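Sugar ABC transporter, sugar-binding protein (Streptococcus pneumoniae, PDB 2HEU) probably binds sugars, perhaps raffinose-type oligosaccharides, outside the cell and delivers them to an ABC transporter for import. Local coordinates at residues Arg104-Tyr109 with Tyr352-Arg357; Glu111-Asn116 with Val289-Leu294; Gly329-Ile334 with Gly348-Ala353. All coordinates share one frame; numbering follows the deposited sequence.

Contact 1: residues Arg104-Tyr109 with Tyr352-Arg357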
loop_
_atom_site.group_PDB
_atom_site.type_symbol
_atom_site.label_atom_id
_atom_site.label_comp_id
_atom_site.label_asym_id
_atom_site.label_seq_id
_atom_site.Cartn_x
_atom_site.Cartn_y
_atom_site.Cartn_z
ATOM N N ARG A 104 -12.228 14.852 -8.915
ATOM C CA ARG A 104 -11.326 14.140 -9.810
ATOM C C ARG A 104 -10.767 12.857 -9.207
ATOM O O ARG A 104 -10.174 12.083 -9.964
ATOM C CB ARG A 104 -10.208 15.037 -10.329
ATOM C CG ARG A 104 -10.740 16.274 -11.045
ATOM C CD ARG A 104 -9.669 17.287 -11.249
ATOM N NE ARG A 104 -10.187 18.447 -11.989
ATOM C CZ ARG A 104 -9.503 19.544 -12.199
ATOM N NH1 ARG A 104 -8.277 19.613 -11.727
ATOM N NH2 ARG A 104 -10.077 20.545 -12.908
ATOM N N VAL A 105 -10.959 12.674 -7.900
ATOM C CA VAL A 105 -10.541 11.387 -7.274
ATOM C C VAL A 105 -11.679 10.397 -7.481
ATOM O O VAL A 105 -12.841 10.727 -7.266
ATOM C CB VAL A 105 -10.276 11.611 -5.816
ATOM C CG1 VAL A 105 -9.859 10.249 -5.130
ATOM C CG2 VAL A 105 -9.145 12.652 -5.612
ATOM N N LYS A 106 -11.342 9.184 -7.853
ATOM C CA LYS A 106 -12.364 8.115 -8.018
ATOM C C LYS A 106 -13.353 8.010 -6.914
ATOM O O LYS A 106 -13.028 8.142 -5.720
ATOM C CB LYS A 106 -11.638 6.788 -8.229
ATOM C CG LYS A 106 -10.995 6.805 -9.605
ATOM C CD LYS A 106 -10.151 5.601 -9.932
ATOM C CE LYS A 106 -9.338 5.873 -11.211
ATOM N NZ LYS A 106 -8.276 4.895 -11.497
ATOM N N ASN A 107 -14.586 7.716 -7.323
ATOM C CA ASN A 107 -15.748 7.662 -6.424
ATOM C C ASN A 107 -15.384 6.923 -5.132
ATOM O O ASN A 107 -14.946 5.778 -5.161
ATOM C CB ASN A 107 -16.836 6.886 -7.109
ATOM C CG ASN A 107 -17.577 7.648 -8.124
ATOM O OD1 ASN A 107 -17.331 8.841 -8.297
ATOM N ND2 ASN A 107 -18.537 7.013 -8.753
ATOM N N GLY A 108 -15.671 7.567 -4.001
ATOM C CA GLY A 108 -15.602 6.859 -2.710
ATOM C C GLY A 108 -14.205 6.697 -2.140
ATOM O O GLY A 108 -14.083 6.340 -0.966
ATOM N N TYR A 109 -13.148 7.007 -2.896
ATOM C CA TYR A 109 -11.855 6.639 -2.406
ATOM C C TYR A 109 -11.276 7.601 -1.371
ATOM O O TYR A 109 -10.767 7.171 -0.347
ATOM C CB TYR A 109 -10.870 6.406 -3.553
ATOM C CG TYR A 109 -9.611 5.717 -3.052
ATOM C CD1 TYR A 109 -9.707 4.396 -2.608
ATOM C CD2 TYR A 109 -8.386 6.327 -2.843
ATOM C CE1 TYR A 109 -8.695 3.731 -2.034
ATOM C CE2 TYR A 109 -7.264 5.652 -2.292
ATOM C CZ TYR A 109 -7.455 4.341 -1.902
ATOM O OH TYR A 109 -6.396 3.731 -1.258
ATOM N N TYR A 352 -8.694 -4.220 -9.779
ATOM C CA TYR A 352 -9.834 -3.699 -8.951
ATOM C C TYR A 352 -9.306 -2.545 -8.037
ATOM O O TYR A 352 -9.920 -2.259 -7.007
ATOM C CB TYR A 352 -10.569 -4.871 -8.170
ATOM C CG TYR A 352 -11.449 -5.747 -9.101
ATOM C CD1 TYR A 352 -12.751 -5.410 -9.469
ATOM C CD2 TYR A 352 -10.980 -6.971 -9.605
ATOM C CE1 TYR A 352 -13.527 -6.194 -10.288
ATOM C CE2 TYR A 352 -11.751 -7.760 -10.561
ATOM C CZ TYR A 352 -13.065 -7.356 -10.854
ATOM O OH TYR A 352 -13.873 -8.049 -11.631
ATOM N N ALA A 353 -8.247 -1.808 -8.422
ATOM C CA ALA A 353 -7.770 -0.685 -7.614
ATOM C C ALA A 353 -8.873 0.360 -7.449
ATOM O O ALA A 353 -9.653 0.606 -8.363
ATOM C CB ALA A 353 -6.522 -0.034 -8.194
ATOM N N PHE A 354 -8.991 0.902 -6.226
ATOM C CA PHE A 354 -9.873 2.004 -5.871
ATOM C C PHE A 354 -11.319 1.591 -5.828
ATOM O O PHE A 354 -12.202 2.482 -5.779
ATOM C CB PHE A 354 -9.630 3.275 -6.741
ATOM C CG PHE A 354 -8.171 3.626 -6.767
ATOM C CD1 PHE A 354 -7.481 4.071 -5.656
ATOM C CD2 PHE A 354 -7.469 3.466 -7.919
ATOM C CE1 PHE A 354 -6.120 4.308 -5.705
ATOM C CE2 PHE A 354 -6.148 3.671 -7.994
ATOM C CZ PHE A 354 -5.449 4.128 -6.871
ATOM N N THR A 355 -11.603 0.300 -5.822
ATOM C CA THR A 355 -12.955 -0.221 -5.701
ATOM C C THR A 355 -13.136 -0.859 -4.332
ATOM O O THR A 355 -12.190 -0.853 -3.524
ATOM C CB THR A 355 -13.224 -1.244 -6.787
ATOM O OG1 THR A 355 -12.577 -2.519 -6.414
ATOM C CG2 THR A 355 -12.867 -0.843 -8.182
ATOM N N ASP A 356 -14.249 -1.611 -4.128
ATOM C CA ASP A 356 -14.550 -2.281 -2.854
ATOM C C ASP A 356 -13.538 -3.362 -2.617
ATOM O O ASP A 356 -13.291 -3.768 -1.479
ATOM C CB ASP A 356 -16.033 -2.663 -2.630
ATOM C CG ASP A 356 -16.638 -3.440 -3.704
ATOM O OD1 ASP A 356 -15.920 -3.924 -4.580
ATOM O OD2 ASP A 356 -17.911 -3.577 -3.633
ATOM N N ARG A 357 -12.869 -3.782 -3.659
ATOM C CA ARG A 357 -11.955 -4.887 -3.538
ATOM C C ARG A 357 -10.527 -4.484 -3.268
ATOM O O ARG A 357 -9.671 -5.335 -3.168
ATOM C CB ARG A 357 -12.033 -5.788 -4.765
ATOM C CG ARG A 357 -13.423 -6.452 -4.860
ATOM C CD ARG A 357 -13.682 -7.140 -6.187
ATOM N NE ARG A 357 -12.855 -8.328 -6.396
ATOM C CZ ARG A 357 -13.006 -9.116 -7.421
ATOM N NH1 ARG A 357 -13.852 -8.841 -8.412
ATOM N NH2 ARG A 357 -12.283 -10.173 -7.580
HETATM O O HOH W 1 -13.310 3.764 -3.607
HETATM O O HOH W 2 -14.104 4.062 -7.115
#
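F354 presents the edge of its ring to one face of Y109, with F354 CD1 standing 3.5 Å above the centre of the tyrosine ring. The two planes are turned 83° to each other and the centroids lie 4.8 Å apart, a T-shaped stack in which every ring carbon of Y109 is about equally near CD1. Water 1 sits at the edge of the tyrosine ring, in its plane. K106 meets F354 obliquely: its extended chain brings NZ within 3.9 Å of F354 CD2, with CD of the lysine close to the same ring carbon. The ammonium group is held elsewhere, by a hydrogen bond to T332 O, so F354 packs against a lysine whose charged end is already fixed.

In Y109, CG lies anti to the backbone N (chi1 -167°), which places the face of the ring against F354 CD1. The backbones meet through solvent: waters 1 and 2 each donate to both N107 O and F354 O, and water 2 lies 2.7 Å from N107 O. These paired bridges tie the two loops together beside the stack.

F354 occupies the third position of a type II turn from Y352 to T355, with positive phi. T355 OG1 donates to Y352 O and accepts from R357 N in an ST turn, which braces the chain just beyond the phenylalanine. H358 packs edge-to-face with F354, and Y109 OH is hydrogen-bonded to Y113 OH. Two loops of the solute-binding protein fold, 243 residues apart in sequence, thus meet here. Segment 104-109 runs between helix 82-89 and strand 122-123, whose P123 touches Y109; segment 352-357 leads from helix 347-350 into strand 358-360.

Contact 2: residues Glu111-Asn116 with Val289-Leu294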
loop_
_atom_site.group_PDB
_atom_site.type_symbol
_atom_site.label_atom_id
_atom_site.label_comp_id
_atom_site.label_asym_id
_atom_site.label_seq_id
_atom_site.Cartn_x
_atom_site.Cartn_y
_atom_site.Cartn_z
ATOM N N GLU A 111 -12.836 9.369 0.621
ATOM C CA GLU A 111 -13.695 9.246 1.749
ATOM C C GLU A 111 -13.262 8.105 2.697
ATOM O O GLU A 111 -13.613 8.114 3.902
ATOM C CB GLU A 111 -15.128 9.017 1.311
ATOM C CG GLU A 111 -15.776 10.140 0.555
ATOM C CD GLU A 111 -15.551 10.249 -0.922
ATOM O OE1 GLU A 111 -14.688 9.569 -1.506
ATOM O OE2 GLU A 111 -16.341 11.010 -1.569
ATOM N N LYS A 112 -12.476 7.158 2.204
ATOM C CA LYS A 112 -11.958 6.085 3.039
ATOM C C LYS A 112 -11.007 6.523 4.080
ATOM O O LYS A 112 -10.638 5.733 4.966
ATOM C CB LYS A 112 -11.370 4.993 2.191
ATOM C CG LYS A 112 -12.464 4.357 1.364
ATOM C CD LYS A 112 -12.058 3.164 0.641
ATOM C CE LYS A 112 -13.254 2.658 -0.227
ATOM N NZ LYS A 112 -12.966 1.513 -0.979
ATOM N N TYR A 113 -10.544 7.792 3.979
ATOM C CA TYR A 113 -9.637 8.398 4.934
ATOM C C TYR A 113 -10.279 9.586 5.621
ATOM O O TYR A 113 -9.582 10.347 6.304
ATOM C CB TYR A 113 -8.311 8.765 4.274
ATOM C CG TYR A 113 -7.718 7.666 3.497
ATOM C CD1 TYR A 113 -6.918 6.709 4.079
ATOM C CD2 TYR A 113 -7.930 7.563 2.148
ATOM C CE1 TYR A 113 -6.292 5.716 3.262
ATOM C CE2 TYR A 113 -7.347 6.593 1.328
ATOM C CZ TYR A 113 -6.509 5.666 1.923
ATOM O OH TYR A 113 -5.809 4.724 1.236
ATOM N N ALA A 114 -11.582 9.765 5.461
ATOM C CA ALA A 114 -12.270 10.910 6.088
ATOM C C ALA A 114 -12.100 10.844 7.596
ATOM O O ALA A 114 -12.051 9.773 8.163
ATOM C CB ALA A 114 -13.792 10.957 5.695
ATOM N N VAL A 115 -12.082 12.004 8.206
ATOM C CA VAL A 115 -12.004 12.214 9.639
ATOM C C VAL A 115 -13.167 13.093 10.036
ATOM O O VAL A 115 -13.342 14.171 9.476
ATOM C CB VAL A 115 -10.681 12.848 10.063
ATOM C CG1 VAL A 115 -10.552 13.132 11.594
ATOM C CG2 VAL A 115 -9.562 11.982 9.614
ATOM N N ASN A 116 -14.028 12.577 10.922
ATOM C CA ASN A 116 -15.315 13.271 11.216
ATOM C C ASN A 116 -16.058 13.622 9.913
ATOM O O ASN A 116 -16.623 14.726 9.789
ATOM C CB ASN A 116 -15.105 14.530 12.058
ATOM C CG ASN A 116 -14.364 14.268 13.358
ATOM O OD1 ASN A 116 -13.469 15.055 13.763
ATOM N ND2 ASN A 116 -14.761 13.210 14.062
ATOM N N VAL A 289 -5.012 -4.997 -0.970
ATOM C CA VAL A 289 -4.909 -4.064 0.154
ATOM C C VAL A 289 -3.803 -3.081 -0.169
ATOM O O VAL A 289 -2.842 -3.416 -0.830
ATOM C CB VAL A 289 -4.615 -4.828 1.486
ATOM C CG1 VAL A 289 -3.320 -5.602 1.455
ATOM C CG2 VAL A 289 -4.694 -3.889 2.674
ATOM N N GLY A 290 -3.993 -1.842 0.285
ATOM C CA GLY A 290 -3.003 -0.820 0.097
ATOM C C GLY A 290 -3.525 0.486 0.593
ATOM O O GLY A 290 -4.633 0.569 1.165
ATOM N N ALA A 291 -2.769 1.586 0.400
ATOM C CA ALA A 291 -3.249 2.910 0.823
ATOM C C ALA A 291 -2.544 3.964 0.022
ATOM O O ALA A 291 -1.585 3.740 -0.662
ATOM C CB ALA A 291 -3.047 3.130 2.321
ATOM N N GLY A 292 -2.988 5.195 0.201
ATOM C CA GLY A 292 -2.414 6.358 -0.494
ATOM C C GLY A 292 -0.919 6.449 -0.293
ATOM O O GLY A 292 -0.409 6.261 0.815
ATOM N N ASP A 293 -0.255 6.831 -1.387
ATOM C CA ASP A 293 1.169 6.904 -1.456
ATOM C C ASP A 293 1.559 8.385 -1.791
ATOM O O ASP A 293 1.954 9.126 -0.880
ATOM C CB ASP A 293 1.690 5.888 -2.510
ATOM C CG ASP A 293 3.191 5.890 -2.659
ATOM O OD1 ASP A 293 3.847 6.196 -1.632
ATOM O OD2 ASP A 293 3.779 5.603 -3.735
ATOM N N LEU A 294 1.434 8.772 -3.051
ATOM C CA LEU A 294 1.425 10.230 -3.342
ATOM C C LEU A 294 0.105 10.765 -2.909
ATOM O O LEU A 294 -0.939 10.448 -3.519
ATOM C CB LEU A 294 1.700 10.466 -4.826
ATOM C CG LEU A 294 1.998 11.985 -5.117
ATOM C CD1 LEU A 294 3.425 12.366 -4.679
ATOM C CD2 LEU A 294 1.754 12.316 -6.576
#
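Y113 turns its ring toward 289-294 through a chi1 of -50°, which sets CG beside the backbone N and anti to the carbonyl carbon; chi2 of -86° then stands the ring nearly perpendicular to the CA-CB-CG plane. The side chain thus spans a wide gap, for the nearest CA atoms, those of Y113 and G292, are 9.3 Å apart, and its hydroxyl does nearly all the touching. G292 N donates to Y113 OH at 3.0 Å, in a bent bond with an angle of 142° at the hydrogen, and the amide lies oblique to the ring. Just before it in the chain, A291 presses on the same oxygen: A291 CA lies 3.2 Å from Y113 OH, and A291 CB comes to the ring edge, near its plane. The methyl group remains 4.3 Å from Y113 CE1, so the apolar part of the meeting is slight.

In this solute-binding protein fold the chain leaves strand 288-290, which pairs in parallel with strand 358-360, and soon enters strand 295-298 of the mixed five-stranded sheet. From a loop that leads to strand 122-123, the edge strand beside 295-298, Y113 reaches this short connection between two sheets. G292, without a side chain, approaches the tyrosine through its backbone. The tyrosine oxygen is buried and its stronger polar partner is Y109 OH, while the backbone of A291 is held by N127. V360 of strand 358-360 and P79 pack against the Y113 side chain. One face of its ring has K112 CB 4.3 Å above the plane, displaced toward the rim.

Contact 3: residues Gly329-Ile334 with Gly348-Ala353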
loop_
_atom_site.group_PDB
_atom_site.type_symbol
_atom_site.label_atom_id
_atom_site.label_comp_id
_atom_site.label_asym_id
_atom_site.label_seq_id
_atom_site.Cartn_x
_atom_site.Cartn_y
_atom_site.Cartn_z
ATOM N N GLY A 329 4.307 4.505 -11.916
ATOM C CA GLY A 329 3.564 3.273 -12.242
ATOM C C GLY A 329 2.593 2.781 -11.190
ATOM O O GLY A 329 1.802 1.865 -11.502
ATOM N N SER A 330 2.551 3.297 -9.946
ATOM C CA SER A 330 1.569 2.925 -8.982
ATOM C C SER A 330 0.174 3.301 -9.466
ATOM O O SER A 330 0.048 4.338 -10.148
ATOM C CB SER A 330 1.773 3.585 -7.626
ATOM O OG SER A 330 2.951 3.245 -7.014
ATOM N N PRO A 331 -0.848 2.529 -9.145
ATOM C CA PRO A 331 -2.186 2.910 -9.620
ATOM C C PRO A 331 -2.574 4.282 -9.101
ATOM O O PRO A 331 -2.254 4.663 -7.952
ATOM C CB PRO A 331 -3.092 1.755 -9.075
ATOM C CG PRO A 331 -2.362 1.290 -7.915
ATOM C CD PRO A 331 -0.885 1.353 -8.260
ATOM N N THR A 332 -3.276 5.000 -9.936
ATOM C CA THR A 332 -3.744 6.316 -9.652
ATOM C C THR A 332 -5.239 6.420 -9.494
ATOM O O THR A 332 -6.013 5.868 -10.319
ATOM C CB THR A 332 -3.187 7.376 -10.654
ATOM O OG1 THR A 332 -3.717 8.680 -10.302
ATOM C CG2 THR A 332 -3.598 7.125 -12.045
ATOM N N ALA A 333 -5.696 7.190 -8.502
ATOM C CA ALA A 333 -7.061 7.435 -8.302
ATOM C C ALA A 333 -7.589 8.622 -9.107
ATOM O O ALA A 333 -8.771 8.993 -9.005
ATOM C CB ALA A 333 -7.380 7.686 -6.807
ATOM N N ILE A 334 -6.743 9.266 -9.877
ATOM C CA ILE A 334 -7.135 10.485 -10.608
ATOM C C ILE A 334 -7.809 10.122 -11.929
ATOM O O ILE A 334 -7.256 9.379 -12.762
ATOM C CB ILE A 334 -5.914 11.345 -10.820
ATOM C CG1 ILE A 334 -5.340 11.834 -9.459
ATOM C CG2 ILE A 334 -6.245 12.561 -11.752
ATOM C CD1 ILE A 334 -6.255 12.571 -8.554
ATOM N N GLY A 348 -2.688 -7.459 -12.836
ATOM C CA GLY A 348 -3.551 -8.343 -12.018
ATOM C C GLY A 348 -3.761 -7.798 -10.632
ATOM O O GLY A 348 -4.865 -7.771 -10.094
ATOM N N MET A 349 -2.676 -7.309 -10.019
ATOM C CA MET A 349 -2.774 -6.803 -8.666
ATOM C C MET A 349 -3.677 -5.585 -8.568
ATOM O O MET A 349 -4.242 -5.343 -7.536
ATOM C CB MET A 349 -1.345 -6.384 -8.220
ATOM C CG MET A 349 -1.248 -6.109 -6.724
ATOM S SD MET A 349 0.325 -5.496 -6.194
ATOM C CE MET A 349 1.401 -6.821 -6.471
ATOM N N THR A 350 -3.701 -4.784 -9.633
ATOM C CA THR A 350 -4.379 -3.478 -9.599
ATOM C C THR A 350 -5.649 -3.448 -10.416
ATOM O O THR A 350 -6.234 -2.381 -10.551
ATOM C CB THR A 350 -3.418 -2.340 -10.066
ATOM O OG1 THR A 350 -3.120 -2.585 -11.490
ATOM C CG2 THR A 350 -2.181 -2.278 -9.230
ATOM N N GLU A 351 -6.153 -4.589 -10.903
ATOM C CA GLU A 351 -7.337 -4.631 -11.751
ATOM C C GLU A 351 -8.534 -3.981 -11.101
ATOM O O GLU A 351 -9.366 -3.393 -11.815
ATOM C CB GLU A 351 -7.589 -6.114 -12.100
ATOM C CG GLU A 351 -8.788 -6.244 -13.003
ATOM C CD GLU A 351 -9.095 -7.611 -13.431
ATOM O OE1 GLU A 351 -8.446 -8.592 -13.062
ATOM O OE2 GLU A 351 -10.057 -7.793 -14.258
ATOM N N TYR A 352 -8.694 -4.220 -9.779
ATOM C CA TYR A 352 -9.834 -3.699 -8.951
ATOM C C TYR A 352 -9.306 -2.545 -8.037
ATOM O O TYR A 352 -9.920 -2.259 -7.007
ATOM C CB TYR A 352 -10.569 -4.871 -8.170
ATOM C CG TYR A 352 -11.449 -5.747 -9.101
ATOM C CD1 TYR A 352 -12.751 -5.410 -9.469
ATOM C CD2 TYR A 352 -10.980 -6.971 -9.605
ATOM C CE1 TYR A 352 -13.527 -6.194 -10.288
ATOM C CE2 TYR A 352 -11.751 -7.760 -10.561
ATOM C CZ TYR A 352 -13.065 -7.356 -10.854
ATOM O OH TYR A 352 -13.873 -8.049 -11.631
ATOM N N ALA A 353 -8.247 -1.808 -8.422
ATOM C CA ALA A 353 -7.770 -0.685 -7.614
ATOM C C ALA A 353 -8.873 0.360 -7.449
ATOM O O ALA A 353 -9.653 0.606 -8.363
ATOM C CB ALA A 353 -6.522 -0.034 -8.194
#
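P331 meets T350 and A353 through carbon atoms alone. The T350 side chain meets the proline at a slant, with CG2 nearest to P331 CG at 3.8 Å and also within contact of CB and CD. Three residues on, A353 CB rests 4.0 Å from P331 CB, and the ring thus bears on two methyl groups.

The spacing comes from a type I beta turn running from T350 to A353, closed by a bond of 3.0 Å from A353 N to T350 O; it starts at T350, within the short, weakly bonded helix about 347-350. The methyl of T350 reaches the proline because chi1 of 66° sets CG2 anti to the carbonyl carbon, and OG1 is hydrogen-bonded to L346 O, four residues back, just before that helix.

Behind P331, the chain has just left helix 318-328 at G329, whose positive phi breaks the helical path. Further on, T332 OG1 accepts from I334 N at 3.1 Å in an ST turn with a nearly straight bond of 166°, and the same hydroxyl is hydrogen-bonded to F124 O. A126 bonds to the backbone of P331, while F354 packs against its side chain.

In the fold
Contact 1 lies between the other two, its centre about 10 Å from that of contact 2 and about 9 Å from that of contact 3, while contacts 2 and 3 are about 14 Å apart, centre to centre. Along the chain, contact 2 falls wholly within the span bridged by contact 1; contact 3 opens after contact 2 closes and ends on the stretch shared with contact 1, with Y352 and A353 in common. Backbone bonding of K106 to A333 links contacts 1 and 3. Together they gather the loops before strand 122-123 and after helix 318-328, the exit of strand 288-290 and the approach to strand 358-360, their centres 10 to 14 Å from the chain's centre.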